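Long-range contacts in LacI family transcription regulator (Bifidobacterium animalis subsp. lactis, PDB 4O5A), which probably regulates transcription by binding operator DNA in response to a small effector molecule, as other regulators of the LacI family do: residues I254-V259 / I282-S287; I297-R302 / I335-T340. One frame throughout, in Å; residues are numbered along the deposited sequence.

Both contacts belong to one mixed sheet of the periplasmic binding protein-like fold, and their centres are about 9 Å apart. Contact 1 comes first along the chain and closes before contact 2 opens. It pairs the parallel strands 252-255 and 280-284; contact 2 adds strand 298-301, the next neighbour of 280-284, and the antiparallel edge strand 333-335. The two are joined directly: Gly-285 N lies 2.8 Å from Leu-300 O, a probable hydrogen bond, and Asp-286 OD2 forms a salt bridge with Arg-337 NH2. The end of strand 280-284 and the segment that closes the sheet's antiparallel side are thus tied together within a single subdomain.

Contact 1: I254-V259 / I282-S287; sequences IYDNDV and ISWGDS
Two backbone bonds pair the parallel strand ends: Tyr-255 N donates to Ile-282 O at 2.9 Å (N-H...O angle 173°), and Trp-284 N to Tyr-255 O at 2.8 Å.

Apolar contact falls on the face that carries Ile-254 and Ile-282, which lie side by side and point the same way, CG1 of Ile-254 4.1 Å from CB of Ile-282. The Tyr-255 ring, on the other face, turns its edge to Ile-282 O.

Polar side chains make the rest of the contact, at and just past the strand ends. The carboxylate of Asp-256 stands 85° from the plane of the Trp-284 indole, OD1 3.6 Å from CE3; its charge is met by Arg-196, while Arg-209 makes a cation-pi contact with the indole. Ser-283 OG, anti to its backbone N (chi1 175°), donates to Gly-285 O and rests against CA of Asp-258 at 3.3 Å. Ser-287 OG donates to Asp-258 OD2 at 2.6 Å, on the anti side of the carboxylate, and also caps Met-289 N. An alanine in place of Asp-258 would probably leave the Ser-287 hydroxyl without this acceptor and weaken the tie between the start of helix 258-271 and the turn that leads into helix 288-292.

Asn-257 is the N-cap of helix 258-271, its OD1 bonded to Met-260 N. Strand 252-255, this helix and strand 280-284 form a beta-alpha-beta unit of the periplasmic binding protein-like fold.

Contact 2: I297-R302 / I335-T340; sequences ITALSR and IERAST
The guanidinium of Arg-337 has CG2 of its near neighbour Ile-335 over one face, 3.5 Å above the plane and offset toward the rim, and Ile-297 O at its edge. Arg-337 NH1 donates to Ile-297 O at 2.8 Å, the oxygen lying 3° out of the guanidinium plane, and also passes 3.7 Å from Ala-299 CB. The arginine chain, extended from CG to NE, runs past Ile-297 O, with CD 3.4 Å from it. NH2 forms a salt bridge with Asp-286, so two acceptors fix the rotation of the group.

Thr-298 is gripped from several sides. Its OG1 accepts from Arg-337 N at 2.8 Å and donates to Thr-340 OG1 at 2.9 Å; the two threonine side chains cross at about a right angle, and Thr-340 OG1 also bonds to His-185. Thr-298 N donates to Ser-339 OG at 2.8 Å, the serine hydroxyl in turn reaching Ile-281 O. Farther on, Ser-301 CB packs on Ile-335 CD1 at 3.7 Å.

Ala-299 and Ile-335 exchange backbone bonds in both directions as an antiparallel hydrogen-bonded pair. Strand 333-335 thus forms the antiparallel edge of the mixed sheet of this periplasmic binding protein-like domain; past its end a type I beta turn, Arg-337 to Thr-340, brings Ser-339 and Thr-340 back to Thr-298.

Contact 1: I254-V259 / I282-S287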
ATOM      1  N   ILE A 254      -7.045 -13.994 -15.631  1.00 15.88           N
ATOM      2  CA  ILE A 254      -5.859 -13.467 -14.968  1.00 15.20           C
ATOM      3  C   ILE A 254      -5.976 -11.940 -14.876  1.00 15.52           C
ATOM      4  O   ILE A 254      -6.203 -11.263 -15.881  1.00 17.91           O
ATOM      5  CB  ILE A 254      -4.595 -13.851 -15.751  1.00 15.76           C
ATOM      6  CG1 ILE A 254      -4.461 -15.381 -15.787  1.00 18.34           C
ATOM      7  CG2 ILE A 254      -3.375 -13.224 -15.105  1.00 19.19           C
ATOM      8  CD1 ILE A 254      -3.250 -15.867 -16.552  1.00 26.41           C
ATOM      9  N   TYR A 255      -5.827 -11.398 -13.671  1.00 15.31           N
ATOM     10  CA  TYR A 255      -5.923  -9.959 -13.465  1.00 14.68           C
ATOM     11  C   TYR A 255      -4.569  -9.324 -13.220  1.00 17.86           C
ATOM     12  O   TYR A 255      -3.756  -9.875 -12.482  1.00 17.59           O
ATOM     13  CB  TYR A 255      -6.792  -9.669 -12.242  1.00 15.42           C
ATOM     14  CG  TYR A 255      -8.217 -10.118 -12.418  1.00 15.88           C
ATOM     15  CD1 TYR A 255      -9.201  -9.218 -12.797  1.00 15.80           C
ATOM     16  CD2 TYR A 255      -8.575 -11.438 -12.197  1.00 16.65           C
ATOM     17  CE1 TYR A 255     -10.531  -9.629 -12.964  1.00 15.01           C
ATOM     18  CE2 TYR A 255      -9.898 -11.866 -12.346  1.00 17.46           C
ATOM     19  CZ  TYR A 255     -10.860 -10.962 -12.731  1.00 16.15           C
ATOM     20  OH  TYR A 255     -12.147 -11.401 -12.892  1.00 16.49           O
ATOM     21  N   ASP A 256      -4.357  -8.129 -13.782  1.00 18.68           N
ATOM     22  CA  ASP A 256      -3.071  -7.446 -13.640  1.00 21.94           C
ATOM     23  C   ASP A 256      -2.814  -6.871 -12.238  1.00 20.28           C
ATOM     24  O   ASP A 256      -1.707  -6.432 -11.947  1.00 21.57           O
ATOM     25  CB  ASP A 256      -2.908  -6.348 -14.705  1.00 26.61           C
ATOM     26  CG  ASP A 256      -2.268  -6.870 -15.991  1.00 31.37           C
ATOM     27  OD1 ASP A 256      -2.315  -8.094 -16.232  1.00 29.70           O
ATOM     28  OD2 ASP A 256      -1.733  -6.045 -16.764  1.00 42.97           O
ATOM     29  N   ASN A 257      -3.816  -6.874 -11.360  1.00 16.61           N
ATOM     30  CA  ASN A 257      -3.526  -6.554  -9.964  1.00 15.89           C
ATOM     31  C   ASN A 257      -4.437  -7.265  -8.988  1.00 16.24           C
ATOM     32  O   ASN A 257      -5.439  -7.857  -9.384  1.00 19.54           O
ATOM     33  CB  ASN A 257      -3.471  -5.043  -9.690  1.00 21.18           C
ATOM     34  CG  ASN A 257      -4.843  -4.364  -9.736  1.00 19.52           C
ATOM     35  OD1 ASN A 257      -5.875  -5.014  -9.805  1.00 23.60           O
ATOM     36  ND2 ASN A 257      -4.837  -3.034  -9.684  1.00 25.55           N
ATOM     37  N   ASP A 258      -4.082  -7.188  -7.713  1.00 18.10           N
ATOM     38  CA  ASP A 258      -4.843  -7.884  -6.682  1.00 18.96           C
ATOM     39  C   ASP A 258      -6.265  -7.359  -6.476  1.00 19.37           C
ATOM     40  O   ASP A 258      -7.194  -8.149  -6.327  1.00 18.57           O
ATOM     41  CB  ASP A 258      -4.068  -7.897  -5.348  1.00 19.72           C
ATOM     42  CG  ASP A 258      -3.622  -6.511  -4.879  1.00 28.88           C
ATOM     43  OD1 ASP A 258      -3.942  -5.468  -5.503  1.00 26.51           O
ATOM     44  OD2 ASP A 258      -2.929  -6.468  -3.841  1.00 30.42           O
ATOM     45  N   VAL A 259      -6.441  -6.039  -6.466  1.00 16.60           N
ATOM     46  CA  VAL A 259      -7.755  -5.442  -6.213  0.58 17.86           C
ATOM     47  C   VAL A 259      -8.763  -5.834  -7.288  1.00 17.11           C
ATOM     48  O   VAL A 259      -9.942  -6.074  -7.008  1.00 17.40           O
ATOM     49  CB  VAL A 259      -7.680  -3.899  -6.094  0.58 20.11           C
ATOM     50  CG1 VAL A 259      -6.942  -3.499  -4.849  0.58 21.52           C
ATOM     51  CG2 VAL A 259      -7.013  -3.305  -7.301  0.58 27.66           C
ATOM     52  N   ILE A 282      -6.493 -15.807 -11.175  1.00 16.29           N
ATOM     53  CA  ILE A 282      -5.110 -15.562 -10.773  1.00 15.65           C
ATOM     54  C   ILE A 282      -4.871 -14.048 -10.689  1.00 13.90           C
ATOM     55  O   ILE A 282      -5.335 -13.287 -11.546  1.00 16.58           O
ATOM     56  CB  ILE A 282      -4.124 -16.181 -11.777  1.00 13.81           C
ATOM     57  CG1 ILE A 282      -4.272 -17.696 -11.782  1.00 16.49           C
ATOM     58  CG2 ILE A 282      -2.667 -15.808 -11.442  1.00 17.56           C
ATOM     59  CD1 ILE A 282      -3.436 -18.382 -12.849  1.00 19.85           C
ATOM     60  N   SER A 283      -4.157 -13.628  -9.648  1.00 14.57           N
ATOM     61  CA  SER A 283      -3.719 -12.245  -9.507  1.00 16.78           C
ATOM     62  C   SER A 283      -2.265 -12.140  -9.919  1.00 17.55           C
ATOM     63  O   SER A 283      -1.443 -12.906  -9.429  1.00 16.50           O
ATOM     64  CB  SER A 283      -3.800 -11.812  -8.044  1.00 17.63           C
ATOM     65  OG  SER A 283      -3.267 -10.505  -7.875  1.00 21.33           O
ATOM     66  N   TRP A 284      -1.950 -11.182 -10.789  1.00 15.13           N
ATOM     67  CA  TRP A 284      -0.562 -10.882 -11.139  1.00 16.98           C
ATOM     68  C   TRP A 284      -0.115  -9.868 -10.103  1.00 21.79           C
ATOM     69  O   TRP A 284      -0.463  -8.689 -10.188  1.00 29.16           O
ATOM     70  CB  TRP A 284      -0.485 -10.253 -12.536  1.00 22.94           C
ATOM     71  CG  TRP A 284       0.846 -10.404 -13.218  1.00 20.96           C
ATOM     72  CD1 TRP A 284       2.061 -10.453 -12.631  1.00 23.01           C
ATOM     73  CD2 TRP A 284       1.067 -10.538 -14.633  1.00 21.23           C
ATOM     74  NE1 TRP A 284       3.047 -10.606 -13.595  1.00 23.70           N
ATOM     75  CE2 TRP A 284       2.459 -10.666 -14.816  1.00 23.16           C
ATOM     76  CE3 TRP A 284       0.225 -10.571 -15.742  1.00 28.12           C
ATOM     77  CZ2 TRP A 284       3.022 -10.818 -16.092  1.00 26.03           C
ATOM     78  CZ3 TRP A 284       0.794 -10.721 -17.008  1.00 26.18           C
ATOM     79  CH2 TRP A 284       2.175 -10.845 -17.164  1.00 26.18           C
ATOM     80  N   GLY A 285       0.646 -10.321  -9.116  1.00 24.52           N
ATOM     81  CA  GLY A 285       0.993  -9.479  -7.982  1.00 24.08           C
ATOM     82  C   GLY A 285       0.335 -10.061  -6.747  1.00 22.20           C
ATOM     83  O   GLY A 285      -0.809 -10.509  -6.809  1.00 24.18           O
ATOM     84  N   ASP A 286       1.050 -10.088  -5.631  1.00 18.51           N
ATOM     85  CA  ASP A 286       0.485 -10.715  -4.439  1.00 21.48           C
ATOM     86  C   ASP A 286       0.442  -9.744  -3.270  1.00 23.28           C
ATOM     87  O   ASP A 286       1.201  -8.783  -3.216  1.00 25.70           O
ATOM     88  CB  ASP A 286       1.284 -11.972  -4.071  1.00 22.01           C
ATOM     89  CG  ASP A 286       0.537 -12.880  -3.102  1.00 27.93           C
ATOM     90  OD1 ASP A 286      -0.715 -12.831  -3.069  1.00 21.54           O
ATOM     91  OD2 ASP A 286       1.200 -13.647  -2.378  1.00 30.71           O
ATOM     92  N   SER A 287      -0.473  -9.984  -2.339  1.00 19.95           N
ATOM     93  CA  SER A 287      -0.551  -9.180  -1.136  1.00 19.01           C
ATOM     94  C   SER A 287      -1.427  -9.933  -0.163  1.00 22.95           C
ATOM     95  O   SER A 287      -1.989 -10.956  -0.523  1.00 21.03           O
ATOM     96  CB  SER A 287      -1.161  -7.803  -1.413  1.00 30.76           C
ATOM     97  OG  SER A 287      -2.546  -7.908  -1.661  1.00 31.60           O
TER

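Contact 2: I297-R302 / I335-T340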
ATOM      1  N   ILE A 297      -6.779 -16.277  -3.218  1.00 18.10           N
ATOM      2  CA  ILE A 297      -6.506 -16.108  -4.639  1.00 14.79           C
ATOM      3  C   ILE A 297      -5.054 -16.458  -5.002  1.00 16.03           C
ATOM      4  O   ILE A 297      -4.096 -15.910  -4.435  1.00 17.34           O
ATOM      5  CB  ILE A 297      -6.847 -14.666  -5.081  1.00 17.60           C
ATOM      6  CG1 ILE A 297      -8.348 -14.372  -4.852  1.00 16.04           C
ATOM      7  CG2 ILE A 297      -6.485 -14.443  -6.550  1.00 18.05           C
ATOM      8  CD1 ILE A 297      -8.755 -12.934  -5.185  1.00 16.32           C
ATOM      9  N   THR A 298      -4.923 -17.370  -5.963  1.00 14.29           N
ATOM     10  CA  THR A 298      -3.635 -17.789  -6.519  1.00 14.03           C
ATOM     11  C   THR A 298      -2.945 -16.571  -7.132  1.00 15.73           C
ATOM     12  O   THR A 298      -3.575 -15.787  -7.848  1.00 16.06           O
ATOM     13  CB  THR A 298      -3.870 -18.835  -7.598  1.00 15.42           C
ATOM     14  OG1 THR A 298      -4.312 -20.048  -6.976  1.00 18.93           O
ATOM     15  CG2 THR A 298      -2.596 -19.096  -8.387  1.00 18.93           C
ATOM     16  N   ALA A 299      -1.654 -16.385  -6.850  1.00 17.29           N
ATOM     17  CA  ALA A 299      -0.998 -15.139  -7.236  1.00 14.32           C
ATOM     18  C   ALA A 299       0.410 -15.373  -7.763  1.00 15.92           C
ATOM     19  O   ALA A 299       1.123 -16.226  -7.261  1.00 18.71           O
ATOM     20  CB  ALA A 299      -0.914 -14.211  -6.060  1.00 16.09           C
ATOM     21  N   LEU A 300       0.790 -14.565  -8.742  1.00 16.36           N
ATOM     22  CA  LEU A 300       2.171 -14.517  -9.213  1.00 18.09           C
ATOM     23  C   LEU A 300       2.831 -13.484  -8.317  1.00 17.88           C
ATOM     24  O   LEU A 300       2.483 -12.297  -8.357  1.00 21.68           O
ATOM     25  CB  LEU A 300       2.186 -14.096 -10.685  1.00 21.40           C
ATOM     26  CG  LEU A 300       3.464 -14.298 -11.499  1.00 23.90           C
ATOM     27  CD1 LEU A 300       4.568 -13.402 -10.978  1.00 25.85           C
ATOM     28  CD2 LEU A 300       3.891 -15.768 -11.480  1.00 22.74           C
ATOM     29  N   SER A 301       3.745 -13.939  -7.468  1.00 18.83           N
ATOM     30  CA  SER A 301       4.320 -13.085  -6.443  1.00 18.65           C
ATOM     31  C   SER A 301       5.721 -12.658  -6.859  1.00 24.52           C
ATOM     32  O   SER A 301       6.557 -13.503  -7.139  1.00 24.22           O
ATOM     33  CB  SER A 301       4.402 -13.857  -5.123  1.00 25.19           C
ATOM     34  OG  SER A 301       5.071 -13.096  -4.125  1.00 26.79           O
ATOM     35  N   ARG A 302       5.964 -11.351  -6.910  1.00 22.97           N
ATOM     36  CA  ARG A 302       7.311 -10.834  -7.172  1.00 30.55           C
ATOM     37  C   ARG A 302       7.983 -10.558  -5.840  1.00 25.83           C
ATOM     38  O   ARG A 302       7.332 -10.143  -4.879  1.00 24.29           O
ATOM     39  CB  ARG A 302       7.263  -9.543  -7.997  1.00 33.11           C
ATOM     40  CG  ARG A 302       7.328  -9.749  -9.505  1.00 51.56           C
ATOM     41  CD  ARG A 302       7.258  -8.418 -10.272  1.00 59.85           C
ATOM     42  NE  ARG A 302       8.374  -7.519  -9.973  1.00 63.70           N
ATOM     43  CZ  ARG A 302       8.232  -6.287  -9.493  1.00 67.60           C
ATOM     44  NH1 ARG A 302       7.019  -5.803  -9.262  1.00 70.42           N
ATOM     45  NH2 ARG A 302       9.301  -5.538  -9.246  1.00 65.88           N
ATOM     46  N   ILE A 335       2.273 -18.606  -6.278  1.00 21.83           N
ATOM     47  CA  ILE A 335       1.743 -19.159  -5.043  1.00 21.51           C
ATOM     48  C   ILE A 335       0.350 -19.703  -5.296  1.00 20.79           C
ATOM     49  O   ILE A 335      -0.597 -18.945  -5.477  1.00 18.02           O
ATOM     50  CB  ILE A 335       1.687 -18.098  -3.945  1.00 21.63           C
ATOM     51  CG1 ILE A 335       3.084 -17.504  -3.746  1.00 27.84           C
ATOM     52  CG2 ILE A 335       1.148 -18.703  -2.653  1.00 24.22           C
ATOM     53  CD1 ILE A 335       3.123 -16.369  -2.753  1.00 30.83           C
ATOM     54  N   GLU A 336       0.242 -21.025  -5.290  1.00 22.52           N
ATOM     55  CA  GLU A 336      -1.023 -21.692  -5.591  0.57 23.89           C
ATOM     56  C   GLU A 336      -1.958 -21.665  -4.398  1.00 22.35           C
ATOM     57  O   GLU A 336      -1.614 -22.122  -3.300  1.00 22.73           O
ATOM     58  CB  GLU A 336      -0.784 -23.138  -6.024  0.57 23.82           C
ATOM     59  CG  GLU A 336      -0.061 -23.274  -7.347  0.57 27.31           C
ATOM     60  CD  GLU A 336       0.264 -24.720  -7.682  0.57 31.48           C
ATOM     61  OE1 GLU A 336      -0.630 -25.588  -7.553  0.57 36.47           O
ATOM     62  OE2 GLU A 336       1.421 -24.989  -8.070  0.57 39.14           O
ATOM     63  N   ARG A 337      -3.147 -21.120  -4.617  1.00 21.15           N
ATOM     64  CA  ARG A 337      -4.160 -21.043  -3.576  1.00 22.61           C
ATOM     65  C   ARG A 337      -5.460 -21.662  -4.086  1.00 24.00           C
ATOM     66  O   ARG A 337      -5.488 -22.320  -5.129  1.00 23.77           O
ATOM     67  CB  ARG A 337      -4.350 -19.586  -3.097  1.00 18.25           C
ATOM     68  CG  ARG A 337      -3.053 -18.946  -2.556  1.00 16.36           C
ATOM     69  CD  ARG A 337      -3.296 -17.743  -1.657  1.00 19.44           C
ATOM     70  NE  ARG A 337      -2.039 -17.183  -1.127  1.00 20.83           N
ATOM     71  CZ  ARG A 337      -1.401 -16.124  -1.625  1.00 18.71           C
ATOM     72  NH1 ARG A 337      -1.881 -15.491  -2.692  1.00 16.84           N
ATOM     73  NH2 ARG A 337      -0.265 -15.702  -1.056  1.00 17.47           N
ATOM     74  N   ALA A 338      -6.540 -21.436  -3.361  1.00 18.64           N
ATOM     75  CA  ALA A 338      -7.785 -22.135  -3.633  1.00 20.61           C
ATOM     76  C   ALA A 338      -8.512 -21.681  -4.891  1.00 21.45           C
ATOM     77  O   ALA A 338      -9.397 -22.391  -5.377  1.00 26.23           O
ATOM     78  CB  ALA A 338      -8.706 -22.039  -2.425  1.00 23.61           C
ATOM     79  N   SER A 339      -8.145 -20.525  -5.438  1.00 16.53           N
ATOM     80  CA  SER A 339      -8.902 -19.955  -6.561  1.00 15.24           C
ATOM     81  C   SER A 339      -8.565 -20.530  -7.947  1.00 18.22           C
ATOM     82  O   SER A 339      -9.154 -20.101  -8.941  1.00 17.81           O
ATOM     83  CB  SER A 339      -8.761 -18.422  -6.593  1.00 16.37           C
ATOM     84  OG  SER A 339      -7.459 -18.067  -7.049  1.00 17.14           O
ATOM     85  N   THR A 340      -7.619 -21.464  -8.038  1.00 16.98           N
ATOM     86  CA  THR A 340      -7.389 -22.159  -9.312  1.00 18.11           C
ATOM     87  C   THR A 340      -7.615 -23.638  -9.110  1.00 22.76           C
ATOM     88  O   THR A 340      -7.207 -24.189  -8.086  1.00 26.92           O
ATOM     89  CB  THR A 340      -5.980 -21.905  -9.919  1.00 25.42           C
ATOM     90  OG1 THR A 340      -4.982 -22.109  -8.917  1.00 25.70           O
ATOM     91  CG2 THR A 340      -5.864 -20.469 -10.426  1.00 24.00           C
TER